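Local coordinates for protein scribble homolog (Homo sapiens, PDB 6EEY) that probably serves as a cell-polarity scaffold whose PDZ domains, one of them described here, bind the C-terminal tails of partners such as the alpha1D-adrenergic receptor, at residues Leu7-Ala12 with Gly55-Gly60; Pro13-Gly18 with Thr48-Arg53; Ile40-Val45 with Val59-Leu64; Leu64-Gln69 with Gln81-Val86. The protein carries 1 engineered substitution. One frame throughout, in Å; residues are numbered along the deposited sequence.

From the N terminus, strand 5-10 comes first, and contact 1 closes a long loop by setting it against 55-60, which follows helix 50-54. The loop 13-18 then meets the start of that helix in contact 2, and this closure lies wholly within the span of contact 1. Contact 3 joins strand 40-45 to 59-64. It crosses contact 2 along the chain, and its second segment overlaps that of contact 1 at V59 and G60. Contact 4 opens on L64, where contact 3 ends, and brings the end of strand 62-66 and the turn after it to helix 76-83. Together they tie strands 5-10, 40-45 and 62-66, the 13-18 loop and both helices into one PDZ fold.

Contact 1: Leu7-Ala12 with Gly55-Gly60; sequences LCIQKA and GRLRVG
L7, on strand 5-10, and R56, in the loop after helix 50-54, make the nearest backbone approach, with their CA atoms 8.6 Å apart, so side chains bridge the gap. L7 and R56 reach toward each other, tip to tip. L7 CD1 lies over one face of the guanidinium, toward its rim and 4.0 Å from R56 NE. L7 CD2 comes within 3.6 Å of R56 NH1. The arginine chain bends at chi3 (-70°), which turns NE out of the line of CB, CG and CD. R56 NH2 donates to C8 O at 3.0 Å. The oxygen lies in the guanidinium plane, but the nitrogen stands above the carbonyl plane and the N-H...O angle is only 132°. Water 1, also at the guanidinium edge, accepts from R56 NH1 and from C8 N, both at 2.9 Å. The strongest partner of R56 is D54, with which NH2 forms a salt bridge.

Beside the polar part the contact is apolar. L7 CD1 meets L57 CD2 at 3.8 Å as the two chains slide past each other. I9 CD1 presses on L57 CD1 at 3.5 Å. L57 also packs on A51 and L17, and the strand therefore joins the short helix of the PDZ fold through a shared apolar patch. The arginine serves both kinds of chemistry: its face takes leucine, its edge oxygen and water, while buried I9 and L57 pack carbon on carbon. The D54 carboxylate and the C8 carbonyl would probably stabilise its positive charge.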
loop_
_atom_site.group_PDB
_atom_site.type_symbol
_atom_site.label_atom_id
_atom_site.label_comp_id
_atom_site.label_asym_id
_atom_site.label_seq_id
_atom_site.Cartn_x
_atom_site.Cartn_y
_atom_site.Cartn_z
ATOM N N LEU A 7 -10.645 1.440 -2.278
ATOM C CA LEU A 7 -10.848 0.474 -3.341
ATOM C C LEU A 7 -10.860 -0.919 -2.748
ATOM O O LEU A 7 -10.006 -1.252 -1.918
ATOM C CB LEU A 7 -9.720 0.507 -4.352
ATOM C CG LEU A 7 -9.473 1.826 -5.075
ATOM C CD1 LEU A 7 -8.588 1.617 -6.302
ATOM C CD2 LEU A 7 -10.745 2.566 -5.443
ATOM N N CYS A 8 -11.820 -1.717 -3.174
ATOM C CA CYS A 8 -11.905 -3.119 -2.804
ATOM C C CYS A 8 -11.509 -3.934 -4.015
ATOM O O CYS A 8 -12.136 -3.822 -5.064
ATOM C CB CYS A 8 -13.313 -3.478 -2.351
ATOM S SG CYS A 8 -13.514 -5.189 -1.850
ATOM N N ILE A 9 -10.438 -4.702 -3.886
ATOM C CA ILE A 9 -9.810 -5.383 -5.006
ATOM C C ILE A 9 -9.939 -6.878 -4.810
ATOM O O ILE A 9 -9.578 -7.408 -3.760
ATOM C CB ILE A 9 -8.348 -4.936 -5.166
ATOM C CG1 ILE A 9 -8.346 -3.437 -5.499
ATOM C CG2 ILE A 9 -7.648 -5.737 -6.226
ATOM C CD1 ILE A 9 -6.992 -2.794 -5.374
ATOM N N GLN A 10 -10.465 -7.561 -5.814
ATOM C CA GLN A 10 -10.585 -9.005 -5.728
ATOM C C GLN A 10 -9.219 -9.658 -5.841
ATOM O O GLN A 10 -8.335 -9.168 -6.543
ATOM C CB GLN A 10 -11.501 -9.508 -6.831
ATOM C CG GLN A 10 -12.927 -8.996 -6.689
ATOM C CD GLN A 10 -13.932 -9.758 -7.546
ATOM O OE1 GLN A 10 -13.674 -10.879 -7.991
ATOM N NE2 GLN A 10 -15.090 -9.153 -7.771
ATOM N N LYS A 11 -9.052 -10.785 -5.165
ATOM C CA LYS A 11 -7.816 -11.539 -5.280
ATOM C C LYS A 11 -8.116 -12.988 -4.938
ATOM O O LYS A 11 -9.153 -13.309 -4.350
ATOM C CB LYS A 11 -6.730 -10.990 -4.356
ATOM C CG LYS A 11 -7.010 -11.110 -2.876
ATOM C CD LYS A 11 -5.916 -10.416 -2.084
ATOM C CE LYS A 11 -5.981 -10.694 -0.600
ATOM N NZ LYS A 11 -5.756 -12.143 -0.327
ATOM N N ALA A 12 -7.196 -13.870 -5.295
ATOM C CA ALA A 12 -7.321 -15.248 -4.844
ATOM C C ALA A 12 -7.058 -15.273 -3.337
ATOM O O ALA A 12 -6.323 -14.441 -2.812
ATOM C CB ALA A 12 -6.358 -16.153 -5.596
ATOM N N GLY A 55 -6.790 -3.223 -12.449
ATOM C CA GLY A 55 -6.544 -2.162 -13.393
ATOM C C GLY A 55 -6.567 -0.758 -12.841
ATOM O O GLY A 55 -6.168 0.167 -13.551
ATOM N N ARG A 56 -6.984 -0.559 -11.602
ATOM C CA ARG A 56 -7.132 0.798 -11.087
ATOM C C ARG A 56 -5.847 1.345 -10.476
ATOM O O ARG A 56 -5.461 2.481 -10.763
ATOM C CB ARG A 56 -8.267 0.853 -10.062
ATOM C CG ARG A 56 -9.623 0.737 -10.699
ATOM C CD ARG A 56 -10.720 0.723 -9.669
ATOM N NE ARG A 56 -10.710 -0.519 -8.897
ATOM C CZ ARG A 56 -11.516 -0.774 -7.878
ATOM N NH1 ARG A 56 -12.402 0.123 -7.472
ATOM N NH2 ARG A 56 -11.448 -1.943 -7.277
ATOM N N LEU A 57 -5.171 0.574 -9.627
ATOM C CA LEU A 57 -4.019 1.116 -8.925
ATOM C C LEU A 57 -2.871 1.372 -9.887
ATOM O O LEU A 57 -2.685 0.666 -10.878
ATOM C CB LEU A 57 -3.571 0.162 -7.833
ATOM C CG LEU A 57 -4.533 -0.005 -6.665
ATOM C CD1 LEU A 57 -3.981 -1.028 -5.699
ATOM C CD2 LEU A 57 -4.791 1.296 -5.946
ATOM N N ARG A 58 -2.083 2.392 -9.557
ATOM C CA ARG A 58 -0.945 2.815 -10.348
ATOM C C ARG A 58 0.216 3.143 -9.426
ATOM O O ARG A 58 0.037 3.521 -8.262
ATOM C CB ARG A 58 -1.269 4.070 -11.177
ATOM C CG ARG A 58 -2.235 3.846 -12.309
ATOM C CD ARG A 58 -1.529 3.082 -13.408
ATOM N NE ARG A 58 -2.373 2.868 -14.576
ATOM C CZ ARG A 58 -3.337 1.962 -14.636
ATOM N NH1 ARG A 58 -3.587 1.183 -13.604
ATOM N NH2 ARG A 58 -4.046 1.815 -15.743
ATOM N N VAL A 59 1.412 3.028 -9.989
ATOM C CA VAL A 59 2.595 3.587 -9.363
ATOM C C VAL A 59 2.353 5.035 -9.032
ATOM O O VAL A 59 1.746 5.776 -9.810
ATOM C CB VAL A 59 3.801 3.415 -10.305
ATOM C CG1 VAL A 59 4.979 4.216 -9.807
ATOM C CG2 VAL A 59 4.157 1.936 -10.441
ATOM N N GLY A 60 2.814 5.432 -7.857
ATOM C CA GLY A 60 2.755 6.806 -7.421
ATOM C C GLY A 60 1.628 7.109 -6.469
ATOM O O GLY A 60 1.656 8.162 -5.818
HETATM O O HOH W 1 -13.754 -0.800 -5.129
#

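Contact 2: Pro13-Gly18 with Thr48-Arg53; sequences PGEGLG and TGAAGR. Engineered in segment 13-18: G16 (natural residue Arg).
L17 and A50 bring their CA atoms to 5.2 Å, and G18 and G49 to 4.5 Å, as loop 13-18 meets the first turn of helix 50-54. The backbone of A51 donates to L17 O at 2.9 Å, nearly along the C=O axis. G49 holds the N-cap position. A CB on G18 would strike G49 CA, and the positive phi would press it against L17 O.

E15 carries the polar side. Its CG is anti to the backbone N (chi1 -175°) and the extended chain meets R53 tip to tip. The grip is end-on and double: R53 NH1 bonds E15 OE1 at 2.8 Å and R53 NH2 bonds E15 OE2 at 2.8 Å. Each oxygen uses its syn lone pair, and the carboxylate and guanidinium planes are 24° apart, nearly coplanar.

G16, L17 and G18 are the first three positions of the X-Φ-G-Φ loop of PDZ domains, whose backbone amides in relatives hold the ligand's C-terminal carboxylate. The X position, G16, is an engineered glycine replacing the natural arginine.

L17 packs its CG on A51 CB at 4.0 Å, and it also touches L57, L90 and V92. R53 NH2 has a second acceptor, T48 O, at 2.9 Å. E15 OE1 also accepts from the backbone N of A12. Water 2 donates to E15 OE2 (2.6 Å) and G16 O and accepts from A50 N.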
loop_
_atom_site.group_PDB
_atom_site.type_symbol
_atom_site.label_atom_id
_atom_site.label_comp_id
_atom_site.label_asym_id
_atom_site.label_seq_id
_atom_site.Cartn_x
_atom_site.Cartn_y
_atom_site.Cartn_z
ATOM N N PRO A 13 -7.697 -16.183 -2.604
ATOM C CA PRO A 13 -7.723 -16.051 -1.143
ATOM C C PRO A 13 -6.382 -16.119 -0.469
ATOM O O PRO A 13 -6.243 -15.563 0.629
ATOM C CB PRO A 13 -8.623 -17.210 -0.684
ATOM C CG PRO A 13 -9.206 -17.789 -1.872
ATOM C CD PRO A 13 -8.603 -17.226 -3.096
ATOM N N GLY A 14 -5.398 -16.782 -1.058
ATOM C CA GLY A 14 -4.062 -16.857 -0.514
ATOM C C GLY A 14 -3.067 -15.918 -1.159
ATOM O O GLY A 14 -1.900 -15.896 -0.753
ATOM N N GLU A 15 -3.502 -15.105 -2.113
ATOM C CA GLU A 15 -2.642 -14.238 -2.905
ATOM C C GLU A 15 -2.491 -12.880 -2.237
ATOM O O GLU A 15 -3.386 -12.418 -1.539
ATOM C CB GLU A 15 -3.355 -14.059 -4.250
ATOM C CG GLU A 15 -2.637 -13.303 -5.299
ATOM C CD GLU A 15 -3.503 -12.958 -6.514
ATOM O OE1 GLU A 15 -4.741 -13.171 -6.547
ATOM O OE2 GLU A 15 -2.889 -12.466 -7.467
ATOM N N GLY A 16 -1.369 -12.214 -2.480
ATOM C CA GLY A 16 -1.203 -10.839 -2.059
ATOM C C GLY A 16 -1.780 -9.867 -3.074
ATOM O O GLY A 16 -2.265 -10.240 -4.137
ATOM N N LEU A 17 -1.703 -8.580 -2.751
ATOM C CA LEU A 17 -2.243 -7.588 -3.668
ATOM C C LEU A 17 -1.408 -7.470 -4.934
ATOM O O LEU A 17 -1.933 -7.047 -5.964
ATOM C CB LEU A 17 -2.349 -6.240 -2.965
ATOM C CG LEU A 17 -3.010 -5.147 -3.801
ATOM C CD1 LEU A 17 -4.427 -5.490 -4.217
ATOM C CD2 LEU A 17 -3.019 -3.866 -2.998
ATOM N N GLY A 18 -0.138 -7.836 -4.895
ATOM C CA GLY A 18 0.689 -7.733 -6.072
ATOM C C GLY A 18 1.210 -6.347 -6.363
ATOM O O GLY A 18 1.327 -5.970 -7.525
ATOM N N THR A 48 0.371 -9.249 -13.555
ATOM C CA THR A 48 -0.432 -10.444 -13.343
ATOM C C THR A 48 -0.935 -10.589 -11.916
ATOM O O THR A 48 -1.677 -11.541 -11.633
ATOM C CB THR A 48 0.307 -11.734 -13.737
ATOM O OG1 THR A 48 1.422 -11.945 -12.877
ATOM C CG2 THR A 48 0.748 -11.727 -15.180
ATOM N N GLY A 49 -0.552 -9.697 -11.016
ATOM C CA GLY A 49 -1.082 -9.714 -9.672
ATOM C C GLY A 49 -2.454 -9.075 -9.578
ATOM O O GLY A 49 -3.005 -8.541 -10.534
ATOM N N ALA A 50 -3.018 -9.108 -8.379
ATOM C CA ALA A 50 -4.415 -8.720 -8.215
ATOM C C ALA A 50 -4.641 -7.256 -8.556
ATOM O O ALA A 50 -5.629 -6.910 -9.214
ATOM C CB ALA A 50 -4.880 -9.048 -6.796
ATOM N N ALA A 51 -3.744 -6.378 -8.121
ATOM C CA ALA A 51 -3.897 -4.965 -8.436
ATOM C C ALA A 51 -3.793 -4.721 -9.930
ATOM O O ALA A 51 -4.524 -3.897 -10.482
ATOM C CB ALA A 51 -2.831 -4.165 -7.693
ATOM N N GLY A 52 -2.885 -5.428 -10.587
ATOM C CA GLY A 52 -2.748 -5.290 -12.025
ATOM C C GLY A 52 -3.985 -5.751 -12.759
ATOM O O GLY A 52 -4.456 -5.082 -13.682
ATOM N N ARG A 53 -4.543 -6.888 -12.347
ATOM C CA ARG A 53 -5.735 -7.421 -12.995
ATOM C C ARG A 53 -6.917 -6.487 -12.824
ATOM O O ARG A 53 -7.732 -6.323 -13.740
ATOM C CB ARG A 53 -6.081 -8.793 -12.412
ATOM C CG ARG A 53 -5.016 -9.831 -12.634
ATOM C CD ARG A 53 -5.511 -11.204 -12.310
ATOM N NE ARG A 53 -6.026 -11.369 -10.963
ATOM C CZ ARG A 53 -5.328 -11.795 -9.918
ATOM N NH1 ARG A 53 -5.940 -11.931 -8.770
ATOM N NH2 ARG A 53 -4.038 -12.063 -10.019
HETATM O O HOH W 2 -1.258 -10.667 -6.606
HETATM O O HOH W 3 -0.755 -6.599 -9.229
#

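Contact 3: Ile40-Val45 with Val59-Leu64; sequences IFISKV and VGLRLL
The F41 ring has R62 CD over one face and G60 O at its edge. R62 CD approaches F41 CZ to 3.7 Å in a CH-pi contact, and G60 O lies 3.7 Å from F41 CD2. The chi2 of R62 (83°) bends the chain and places CD above the ring. The guanidinium itself is turned 47° from the ring plane, with water 4 in plane at its edge. An alanine in place of F41 would probably leave R62 CB and CD without the ring they pack on and let the aliphatic chain shift more freely.

Behind these side chains the backbones pair. F41 and R62 form an antiparallel non-hydrogen-bonded pair with CA atoms 4.4 Å apart. L63 N donates to I40 O at 2.8 Å, I42 N to L61 O at 2.9 Å, and G60 N to I42 O at 2.8 Å. Strands 40-45 and 62-66 are neighbours in the antiparallel sheet of the PDZ fold, and the N-to-C directions of strand 40-45 and residues 62-64 differ by 130°. On its other side strand 40-45 pairs with strand 19-23, where S43 and K44 both face S20 in a classic beta bulge.

I42 and L61 lie side by side, pointing the same way, with I42 CD1 4.0 Å from L61 CB. V59 CG2 rests against S43 O at 3.5 Å. Water 4 accepts from I40 N and R62 NE and donates to L63 O.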
loop_
_atom_site.group_PDB
_atom_site.type_symbol
_atom_site.label_atom_id
_atom_site.label_comp_id
_atom_site.label_asym_id
_atom_site.label_seq_id
_atom_site.Cartn_x
_atom_site.Cartn_y
_atom_site.Cartn_z
ATOM N N ILE A 40 3.734 6.218 2.552
ATOM C CA ILE A 40 3.955 4.993 1.804
ATOM C C ILE A 40 3.348 5.193 0.427
ATOM O O ILE A 40 2.209 5.664 0.314
ATOM C CB ILE A 40 3.286 3.803 2.500
ATOM C CG1 ILE A 40 3.863 3.593 3.896
ATOM C CG2 ILE A 40 3.424 2.553 1.650
ATOM C CD1 ILE A 40 5.315 3.377 3.913
ATOM N N PHE A 41 4.089 4.826 -0.611
ATOM C CA PHE A 41 3.661 4.988 -1.986
ATOM C C PHE A 41 3.820 3.693 -2.748
ATOM O O PHE A 41 4.708 2.894 -2.462
ATOM C CB PHE A 41 4.478 6.069 -2.697
ATOM C CG PHE A 41 4.319 7.418 -2.083
ATOM C CD1 PHE A 41 5.094 7.798 -1.007
ATOM C CD2 PHE A 41 3.371 8.290 -2.557
ATOM C CE1 PHE A 41 4.934 9.049 -0.422
ATOM C CE2 PHE A 41 3.202 9.541 -1.969
ATOM C CZ PHE A 41 3.990 9.910 -0.892
ATOM N N ILE A 42 2.962 3.498 -3.728
ATOM C CA ILE A 42 3.074 2.336 -4.600
ATOM C C ILE A 42 4.231 2.554 -5.559
ATOM O O ILE A 42 4.259 3.553 -6.286
ATOM C CB ILE A 42 1.771 2.102 -5.381
ATOM C CG1 ILE A 42 0.612 1.919 -4.408
ATOM C CG2 ILE A 42 1.930 0.918 -6.321
ATOM C CD1 ILE A 42 -0.694 1.533 -5.080
ATOM N N SER A 43 5.174 1.608 -5.584
ATOM C CA SER A 43 6.330 1.721 -6.454
ATOM C C SER A 43 6.301 0.765 -7.634
ATOM O O SER A 43 7.018 1.005 -8.611
ATOM C CB SER A 43 7.620 1.509 -5.659
ATOM O OG SER A 43 7.551 0.250 -5.047
ATOM N N LYS A 44 5.477 -0.277 -7.591
ATOM C CA LYS A 44 5.326 -1.201 -8.701
ATOM C C LYS A 44 3.949 -1.837 -8.601
ATOM O O LYS A 44 3.444 -2.097 -7.506
ATOM C CB LYS A 44 6.394 -2.296 -8.665
ATOM C CG LYS A 44 7.830 -1.814 -8.735
ATOM C CD LYS A 44 8.782 -2.998 -8.805
ATOM C CE LYS A 44 10.227 -2.553 -8.919
ATOM N NZ LYS A 44 11.147 -3.727 -8.852
ATOM N N VAL A 45 3.353 -2.093 -9.760
ATOM C CA VAL A 45 2.145 -2.896 -9.864
ATOM C C VAL A 45 2.472 -4.076 -10.766
ATOM O O VAL A 45 2.750 -3.890 -11.950
ATOM C CB VAL A 45 0.969 -2.090 -10.424
ATOM C CG1 VAL A 45 -0.247 -2.988 -10.575
ATOM C CG2 VAL A 45 0.657 -0.915 -9.540
ATOM N N VAL A 59 1.412 3.028 -9.989
ATOM C CA VAL A 59 2.595 3.587 -9.363
ATOM C C VAL A 59 2.353 5.035 -9.032
ATOM O O VAL A 59 1.746 5.776 -9.810
ATOM C CB VAL A 59 3.801 3.415 -10.305
ATOM C CG1 VAL A 59 4.979 4.216 -9.807
ATOM C CG2 VAL A 59 4.157 1.936 -10.441
ATOM N N GLY A 60 2.814 5.432 -7.857
ATOM C CA GLY A 60 2.755 6.806 -7.421
ATOM C C GLY A 60 1.628 7.109 -6.469
ATOM O O GLY A 60 1.656 8.162 -5.818
ATOM N N LEU A 61 0.650 6.233 -6.347
ATOM C CA LEU A 61 -0.411 6.475 -5.391
ATOM C C LEU A 61 0.123 6.400 -3.970
ATOM O O LEU A 61 0.965 5.560 -3.640
ATOM C CB LEU A 61 -1.528 5.448 -5.534
ATOM C CG LEU A 61 -2.299 5.523 -6.842
ATOM C CD1 LEU A 61 -3.369 4.468 -6.858
ATOM C CD2 LEU A 61 -2.908 6.885 -7.081
ATOM N N ARG A 62 -0.373 7.297 -3.132
ATOM C CA ARG A 62 -0.140 7.258 -1.699
ATOM C C ARG A 62 -1.068 6.220 -1.090
ATOM O O ARG A 62 -2.266 6.205 -1.384
ATOM C CB ARG A 62 -0.447 8.648 -1.139
ATOM C CG ARG A 62 -0.466 8.801 0.374
ATOM C CD ARG A 62 0.913 8.992 0.891
ATOM N NE ARG A 62 0.948 9.218 2.334
ATOM C CZ ARG A 62 1.043 10.399 2.937
ATOM N NH1 ARG A 62 1.079 11.530 2.242
ATOM N NH2 ARG A 62 1.115 10.437 4.258
ATOM N N LEU A 63 -0.520 5.332 -0.275
ATOM C CA LEU A 63 -1.270 4.255 0.351
ATOM C C LEU A 63 -1.352 4.554 1.839
ATOM O O LEU A 63 -0.327 4.546 2.533
ATOM C CB LEU A 63 -0.538 2.951 0.097
ATOM C CG LEU A 63 -1.196 1.724 0.681
ATOM C CD1 LEU A 63 -2.582 1.486 0.120
ATOM C CD2 LEU A 63 -0.316 0.515 0.409
ATOM N N LEU A 64 -2.558 4.845 2.324
ATOM C CA LEU A 64 -2.770 5.248 3.706
ATOM C C LEU A 64 -3.192 4.108 4.616
ATOM O O LEU A 64 -2.817 4.097 5.796
ATOM C CB LEU A 64 -3.831 6.341 3.795
ATOM C CG LEU A 64 -3.450 7.680 3.169
ATOM C CD1 LEU A 64 -4.634 8.612 3.115
ATOM C CD2 LEU A 64 -2.326 8.346 3.945
HETATM O O HOH W 4 1.064 6.693 3.592
#

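Contact 4: Leu64-Gln69 with Gln81-Val86; sequences LEVNQQ and QLLRSV
V66 sets its side chain on the last part of helix 76-83. Its CB lies 4.0 Å from L82 CB. From there CG1, anti to the backbone N (chi1 176°), reaches L82 O at 3.5 Å. The other branch, CG2, meets L83 CD2 at 3.8 Å, and the V66 and L83 side chains cross at about a right angle.

V66 also opens a type I' turn that ends at Q69 and carries N67 and Q69 toward the helix. N67 ND2 comes within 3.5 Å of S85 CB. The same nitrogen donates to water 5, which in turn donates to V86 O and so bridges the two segments. N67 OD1 accepts from the backbone N of T91, and this fixes the amide from its other end. Q69 NE2 donates to N67 O at 3.0 Å across the turn. This holds the glutamine amide so that OE1 lies 3.7 Å from L82 CD2.

S85 OG bonds back to L82 O at 2.7 Å, and S85 N reaches that oxygen from the same face of the carbonyl plane. L82 O thus takes two donors while V66 CG1 leans on it. An alanine in place of S85 removes the OG donor to L82 O and would probably weaken the hold on the chain after the helix.

The contact joins the end of strand 62-66 to helix 76-83. L83 extends the packing to I19 and I21 of strand 19-23, the strand that with this helix lines the peptide groove in PDZ domains. V66 and N67 touch L90 of strand 89-94, while L82 leans on L71 and L74.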
loop_
_atom_site.group_PDB
_atom_site.type_symbol
_atom_site.label_atom_id
_atom_site.label_comp_id
_atom_site.label_asym_id
_atom_site.label_seq_id
_atom_site.Cartn_x
_atom_site.Cartn_y
_atom_site.Cartn_z
ATOM N N LEU A 64 -2.558 4.845 2.324
ATOM C CA LEU A 64 -2.770 5.248 3.706
ATOM C C LEU A 64 -3.192 4.108 4.616
ATOM O O LEU A 64 -2.817 4.097 5.796
ATOM C CB LEU A 64 -3.831 6.341 3.795
ATOM C CG LEU A 64 -3.450 7.680 3.169
ATOM C CD1 LEU A 64 -4.634 8.612 3.115
ATOM C CD2 LEU A 64 -2.326 8.346 3.945
ATOM N N GLU A 65 -3.972 3.164 4.111
ATOM C CA GLU A 65 -4.485 2.080 4.914
ATOM C C GLU A 65 -4.598 0.851 4.038
ATOM O O GLU A 65 -4.831 0.953 2.829
ATOM C CB GLU A 65 -5.887 2.341 5.475
ATOM C CG GLU A 65 -5.965 3.542 6.369
ATOM C CD GLU A 65 -7.321 3.739 7.023
ATOM O OE1 GLU A 65 -7.403 4.605 7.916
ATOM O OE2 GLU A 65 -8.290 3.050 6.674
ATOM N N VAL A 66 -4.473 -0.300 4.670
ATOM C CA VAL A 66 -4.758 -1.588 4.052
ATOM C C VAL A 66 -5.701 -2.298 5.000
ATOM O O VAL A 66 -5.423 -2.388 6.196
ATOM C CB VAL A 66 -3.471 -2.408 3.861
ATOM C CG1 VAL A 66 -3.771 -3.787 3.298
ATOM C CG2 VAL A 66 -2.519 -1.692 2.930
ATOM N N ASN A 67 -6.812 -2.786 4.478
ATOM C CA ASN A 67 -7.823 -3.468 5.283
ATOM C C ASN A 67 -8.164 -2.669 6.540
ATOM O O ASN A 67 -8.242 -3.201 7.657
ATOM C CB ASN A 67 -7.425 -4.909 5.596
ATOM C CG ASN A 67 -7.541 -5.810 4.379
ATOM O OD1 ASN A 67 -8.153 -5.442 3.376
ATOM N ND2 ASN A 67 -6.984 -7.001 4.467
ATOM N N GLN A 68 -8.359 -1.368 6.328
ATOM C CA GLN A 68 -8.829 -0.422 7.328
ATOM C C GLN A 68 -7.796 -0.063 8.364
ATOM O O GLN A 68 -8.136 0.602 9.338
ATOM C CB GLN A 68 -10.084 -0.902 8.068
ATOM C CG GLN A 68 -11.130 -1.525 7.178
ATOM C CD GLN A 68 -11.721 -0.540 6.217
ATOM O OE1 GLN A 68 -11.929 0.621 6.559
ATOM N NE2 GLN A 68 -12.003 -0.994 4.998
ATOM N N GLN A 69 -6.548 -0.479 8.193
ATOM C CA GLN A 69 -5.501 -0.259 9.179
ATOM C C GLN A 69 -4.472 0.717 8.641
ATOM O O GLN A 69 -3.967 0.556 7.532
ATOM C CB GLN A 69 -4.862 -1.587 9.545
ATOM C CG GLN A 69 -5.867 -2.487 10.245
ATOM C CD GLN A 69 -5.525 -3.948 10.149
ATOM O OE1 GLN A 69 -4.601 -4.421 10.811
ATOM N NE2 GLN A 69 -6.260 -4.678 9.310
ATOM N N GLN A 81 3.135 -7.353 4.831
ATOM C CA GLN A 81 2.301 -8.407 5.381
ATOM C C GLN A 81 0.822 -8.057 5.298
ATOM O O GLN A 81 -0.001 -8.923 4.991
ATOM C CB GLN A 81 2.712 -8.705 6.818
ATOM C CG GLN A 81 1.817 -9.741 7.485
ATOM C CD GLN A 81 1.762 -11.051 6.718
ATOM O OE1 GLN A 81 2.792 -11.679 6.474
ATOM N NE2 GLN A 81 0.554 -11.465 6.323
ATOM N N LEU A 82 0.453 -6.808 5.571
ATOM C CA LEU A 82 -0.940 -6.415 5.400
ATOM C C LEU A 82 -1.377 -6.618 3.960
ATOM O O LEU A 82 -2.501 -7.047 3.706
ATOM C CB LEU A 82 -1.162 -4.974 5.844
ATOM C CG LEU A 82 -1.308 -4.791 7.351
ATOM C CD1 LEU A 82 -1.176 -3.330 7.704
ATOM C CD2 LEU A 82 -2.641 -5.334 7.839
ATOM N N LEU A 83 -0.503 -6.310 3.007
ATOM C CA LEU A 83 -0.831 -6.474 1.593
ATOM C C LEU A 83 -0.927 -7.934 1.189
ATOM O O LEU A 83 -1.405 -8.213 0.084
ATOM C CB LEU A 83 0.189 -5.733 0.739
ATOM C CG LEU A 83 0.113 -4.210 0.834
ATOM C CD1 LEU A 83 1.373 -3.562 0.299
ATOM C CD2 LEU A 83 -1.110 -3.702 0.090
ATOM N N ARG A 84 -0.513 -8.857 2.058
ATOM C CA ARG A 84 -0.605 -10.293 1.833
ATOM C C ARG A 84 -1.677 -10.940 2.697
ATOM O O ARG A 84 -1.738 -12.166 2.786
ATOM C CB ARG A 84 0.751 -10.957 2.057
ATOM C CG ARG A 84 1.771 -10.463 1.046
ATOM C CD ARG A 84 3.198 -10.768 1.453
ATOM N NE ARG A 84 3.477 -12.198 1.545
ATOM C CZ ARG A 84 3.996 -12.938 0.562
ATOM N NH1 ARG A 84 4.224 -14.230 0.767
ATOM N NH2 ARG A 84 4.280 -12.399 -0.616
ATOM N N SER A 85 -2.553 -10.153 3.285
ATOM C CA SER A 85 -3.607 -10.677 4.130
ATOM C C SER A 85 -4.457 -11.658 3.343
ATOM O O SER A 85 -4.742 -11.463 2.160
ATOM C CB SER A 85 -4.516 -9.545 4.613
ATOM O OG SER A 85 -3.825 -8.611 5.422
ATOM N N VAL A 86 -4.912 -12.699 4.020
ATOM C CA VAL A 86 -5.781 -13.645 3.358
ATOM C C VAL A 86 -7.131 -12.991 3.081
ATOM O O VAL A 86 -7.509 -11.964 3.662
ATOM C CB VAL A 86 -5.940 -14.966 4.130
ATOM C CG1 VAL A 86 -4.582 -15.605 4.381
ATOM C CG2 VAL A 86 -6.671 -14.736 5.412
HETATM O O HOH W 5 -7.645 -9.174 2.645
#